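GCN5-related N-acetyltransferase (Anabaena variabilis, PDB 2OZG) binds coenzyme A and probably transfers acetyl groups to amines as a GNAT-family N-acetyltransferase, perhaps with aminoglycosides as substrates. Local coordinates at residues A[225-230]-A[254-259]. Sequence-based numbering, arbitrary orientation.
Sequences DGSILR and SQIDKV. With COA (coenzyme A), chain C.
S227 and D257 grip each other through both backbone and side chain where two parallel strands begin. The amide N of S227 donates to OD2 of D257 over 2.8 Å, nearly straight at 169°, reaching the oxygen on its anti side and 32° out of the carboxylate plane. In return, the backbone N of D257 gives a hydrogen bond to S227 OG at 2.9 Å. With chi1 at 63°, OG sits between its own backbone N and carbonyl carbon, a position from which it also donates to the carbonyl O of Q255 at 3.2 Å. S227 O accepts the amide of K258 and, weakly, that of D257, and L229 N donates to K258 O at 3.0 Å, setting the parallel pairing of strands 227-236 and 258-263. Beside it, L229 CB rests on I256 CG2 at 3.8 Å, while L229 CD2 lies near V259 CG1. An alanine in place of S227 would probably leave the D257 amide without its hydroxyl acceptor and the carbonyl O of Q255 without the donor it has in OG. Further out, K258 NZ forms a salt bridge with E141, and I256 packs on V32 of the second subunit. Helix 239-250 links the two strands in a beta-alpha-beta unit, and the reciprocal serine-aspartate bonds probably help to set the entry to its second strand before regular strand pairing takes over.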
loop_
_atom_site.group_PDB
_atom_site.type_symbol
_atom_site.label_atom_id
_atom_site.label_comp_id
_atom_site.label_asym_id
_atom_site.label_seq_id
_atom_site.Cartn_x
_atom_site.Cartn_y
_atom_site.Cartn_z
ATOM N N ASP A 225 -1.710 -7.030 -8.971
ATOM C CA ASP A 225 -2.480 -7.593 -7.857
ATOM C C ASP A 225 -2.787 -9.091 -8.011
ATOM O O ASP A 225 -2.936 -9.805 -7.000
ATOM C CB ASP A 225 -3.812 -6.829 -7.678
ATOM C CG ASP A 225 -3.615 -5.349 -7.273
ATOM O OD1 ASP A 225 -2.498 -4.975 -6.830
ATOM O OD2 ASP A 225 -4.594 -4.564 -7.387
ATOM N N GLY A 226 -2.867 -9.570 -9.256
ATOM C CA GLY A 226 -3.250 -10.965 -9.524
ATOM C C GLY A 226 -4.130 -11.082 -10.761
ATOM O O GLY A 226 -4.023 -10.294 -11.690
ATOM N N SER A 227 -4.999 -12.076 -10.793
ATOM C CA SER A 227 -5.809 -12.283 -11.971
ATOM C C SER A 227 -7.252 -11.852 -11.763
ATOM O O SER A 227 -7.835 -11.944 -10.695
ATOM C CB SER A 227 -5.736 -13.717 -12.457
ATOM O OG SER A 227 -6.255 -14.568 -11.477
ATOM N N ILE A 228 -7.829 -11.368 -12.829
ATOM C CA ILE A 228 -9.185 -10.839 -12.740
ATOM C C ILE A 228 -9.990 -11.167 -13.982
ATOM O O ILE A 228 -9.480 -11.162 -15.102
ATOM C CB ILE A 228 -9.111 -9.326 -12.534
ATOM C CG1 ILE A 228 -10.461 -8.722 -12.334
ATOM C CG2 ILE A 228 -8.442 -8.627 -13.755
ATOM C CD1 ILE A 228 -10.372 -7.349 -11.590
ATOM N N LEU A 229 -11.246 -11.496 -13.745
ATOM C CA LEU A 229 -12.162 -11.768 -14.796
ATOM C C LEU A 229 -13.163 -10.657 -14.703
ATOM O O LEU A 229 -13.825 -10.477 -13.664
ATOM C CB LEU A 229 -12.785 -13.139 -14.595
ATOM C CG LEU A 229 -13.759 -13.616 -15.677
ATOM C CD1 LEU A 229 -13.779 -15.160 -15.740
ATOM C CD2 LEU A 229 -15.145 -13.069 -15.553
ATOM N N ARG A 230 -13.274 -9.879 -15.762
ATOM C CA ARG A 230 -14.184 -8.703 -15.727
ATOM C C ARG A 230 -15.408 -8.989 -16.583
ATOM O O ARG A 230 -15.296 -9.073 -17.813
ATOM C CB ARG A 230 -13.458 -7.468 -16.246
ATOM C CG ARG A 230 -12.104 -7.169 -15.583
ATOM C CD ARG A 230 -11.492 -5.874 -16.158
ATOM N NE ARG A 230 -10.144 -5.611 -15.651
ATOM C CZ ARG A 230 -9.889 -4.907 -14.546
ATOM N NH1 ARG A 230 -10.862 -4.472 -13.783
ATOM N NH2 ARG A 230 -8.640 -4.702 -14.153
ATOM N N SER A 254 -9.525 -21.729 -9.694
ATOM C CA SER A 254 -8.121 -22.089 -9.694
ATOM C C SER A 254 -7.284 -21.187 -10.589
ATOM O O SER A 254 -6.067 -21.201 -10.414
ATOM C CB SER A 254 -7.922 -23.511 -10.126
ATOM O OG SER A 254 -8.303 -23.646 -11.499
ATOM N N GLN A 255 -7.954 -20.521 -11.569
ATOM C CA GLN A 255 -7.318 -19.650 -12.588
ATOM C C GLN A 255 -7.456 -18.140 -12.366
ATOM O O GLN A 255 -6.677 -17.360 -12.908
ATOM C CB GLN A 255 -7.770 -19.979 -14.073
ATOM C CG GLN A 255 -9.289 -19.992 -14.514
ATOM C CD GLN A 255 -9.556 -19.499 -16.010
ATOM O OE1 GLN A 255 -9.052 -18.433 -16.448
ATOM N NE2 GLN A 255 -10.395 -20.252 -16.761
ATOM N N ILE A 256 -8.463 -17.752 -11.596
ATOM C CA ILE A 256 -8.863 -16.349 -11.425
ATOM C C ILE A 256 -9.005 -16.005 -9.942
ATOM O O ILE A 256 -9.802 -16.573 -9.281
ATOM C CB ILE A 256 -10.211 -16.141 -12.089
ATOM C CG1 ILE A 256 -10.139 -16.393 -13.608
ATOM C CG2 ILE A 256 -10.793 -14.744 -11.809
ATOM C CD1 ILE A 256 -9.145 -15.450 -14.308
ATOM N N ASP A 257 -8.301 -14.987 -9.472
ATOM C CA ASP A 257 -8.402 -14.540 -8.072
ATOM C C ASP A 257 -9.682 -13.740 -7.742
ATOM O O ASP A 257 -10.298 -13.944 -6.710
ATOM C CB ASP A 257 -7.223 -13.617 -7.752
ATOM C CG ASP A 257 -5.872 -14.310 -7.932
ATOM O OD1 ASP A 257 -5.774 -15.476 -7.526
ATOM O OD2 ASP A 257 -4.949 -13.685 -8.508
ATOM N N LYS A 258 -10.074 -12.846 -8.635
ATOM C CA LYS A 258 -11.202 -11.938 -8.396
ATOM C C LYS A 258 -12.084 -11.803 -9.616
ATOM O O LYS A 258 -11.572 -11.798 -10.747
ATOM C CB LYS A 258 -10.561 -10.580 -8.068
ATOM C CG LYS A 258 -11.432 -9.481 -7.735
ATOM C CD LYS A 258 -10.627 -8.244 -7.253
ATOM C CE LYS A 258 -10.115 -8.409 -5.818
ATOM N NZ LYS A 258 -9.621 -7.105 -5.262
ATOM N N VAL A 259 -13.393 -11.674 -9.389
ATOM C CA VAL A 259 -14.343 -11.450 -10.456
ATOM C C VAL A 259 -15.080 -10.143 -10.177
ATOM O O VAL A 259 -15.444 -9.838 -9.004
ATOM C CB VAL A 259 -15.422 -12.551 -10.553
ATOM C CG1 VAL A 259 -16.455 -12.185 -11.626
ATOM C CG2 VAL A 259 -14.813 -13.908 -10.853
HETATM N N1A COA C . -9.854 -26.245 -6.645
HETATM C C2A COA C . -9.851 -27.364 -5.895
HETATM N N3A COA C . -10.224 -28.561 -6.392
HETATM C C4A COA C . -10.627 -28.649 -7.683
HETATM C C5A COA C . -10.658 -27.518 -8.493
HETATM C C6A COA C . -10.255 -26.288 -7.935
HETATM N N6A COA C . -10.238 -25.127 -8.626
HETATM N N7A COA C . -11.107 -27.934 -9.702
HETATM C C8A COA C . -11.345 -29.269 -9.637
HETATM N N9A COA C . -11.043 -29.692 -8.398
HETATM C C1B COA C . -11.125 -31.065 -7.815
HETATM C C2B COA C . -12.556 -31.436 -7.433
HETATM O O2B COA C . -12.917 -30.972 -6.111
HETATM C C3B COA C . -12.563 -32.948 -7.611
HETATM O O3B COA C . -12.384 -33.656 -6.376
HETATM P P3B COA C . -13.669 -34.284 -5.594
HETATM O O7A COA C . -13.994 -35.540 -6.384
HETATM O O8A COA C . -13.154 -34.468 -4.170
HETATM O O9A COA C . -14.782 -33.249 -5.714
HETATM C C4B COA C . -11.434 -33.266 -8.589
HETATM O O4B COA C . -10.654 -32.072 -8.727
HETATM C C5B COA C . -11.957 -33.722 -9.952
HETATM O O5B COA C . -12.664 -32.632 -10.564
HETATM P P1A COA C . -12.861 -32.471 -12.174
HETATM O O1A COA C . -12.185 -33.620 -12.885
HETATM O O2A COA C . -14.349 -32.225 -12.427
HETATM O O3A COA C . -12.083 -31.060 -12.452
HETATM P P2A COA C . -12.493 -29.979 -13.614
HETATM O O4A COA C . -12.833 -30.799 -14.862
HETATM O O5A COA C . -13.576 -29.068 -13.038
HETATM O O6A COA C . -11.071 -29.140 -13.816
HETATM C CBP COA C . -9.500 -27.105 -13.903
HETATM C CCP COA C . -10.924 -27.698 -13.990
HETATM C CDP COA C . -8.565 -28.186 -14.440
HETATM C CEP COA C . -9.188 -27.003 -12.413
HETATM C CAP COA C . -9.439 -25.754 -14.751
HETATM O OAP COA C . -8.796 -25.926 -16.060
HETATM C C9P COA C . -8.896 -24.410 -14.191
HETATM O O9P COA C . -9.646 -23.597 -13.423
HETATM N N8P COA C . -7.693 -23.885 -14.500
HETATM C C7P COA C . -6.520 -24.306 -15.268
HETATM C C6P COA C . -5.435 -24.226 -14.205
HETATM C C5P COA C . -5.108 -25.609 -13.662
HETATM O O5P COA C . -5.997 -26.378 -13.304
HETATM N N4P COA C . -3.811 -25.937 -13.566
HETATM C C3P COA C . -3.269 -27.192 -13.052
HETATM C C2P COA C . -1.776 -27.108 -13.285
HETATM S S1P COA C . -1.386 -27.214 -15.081
#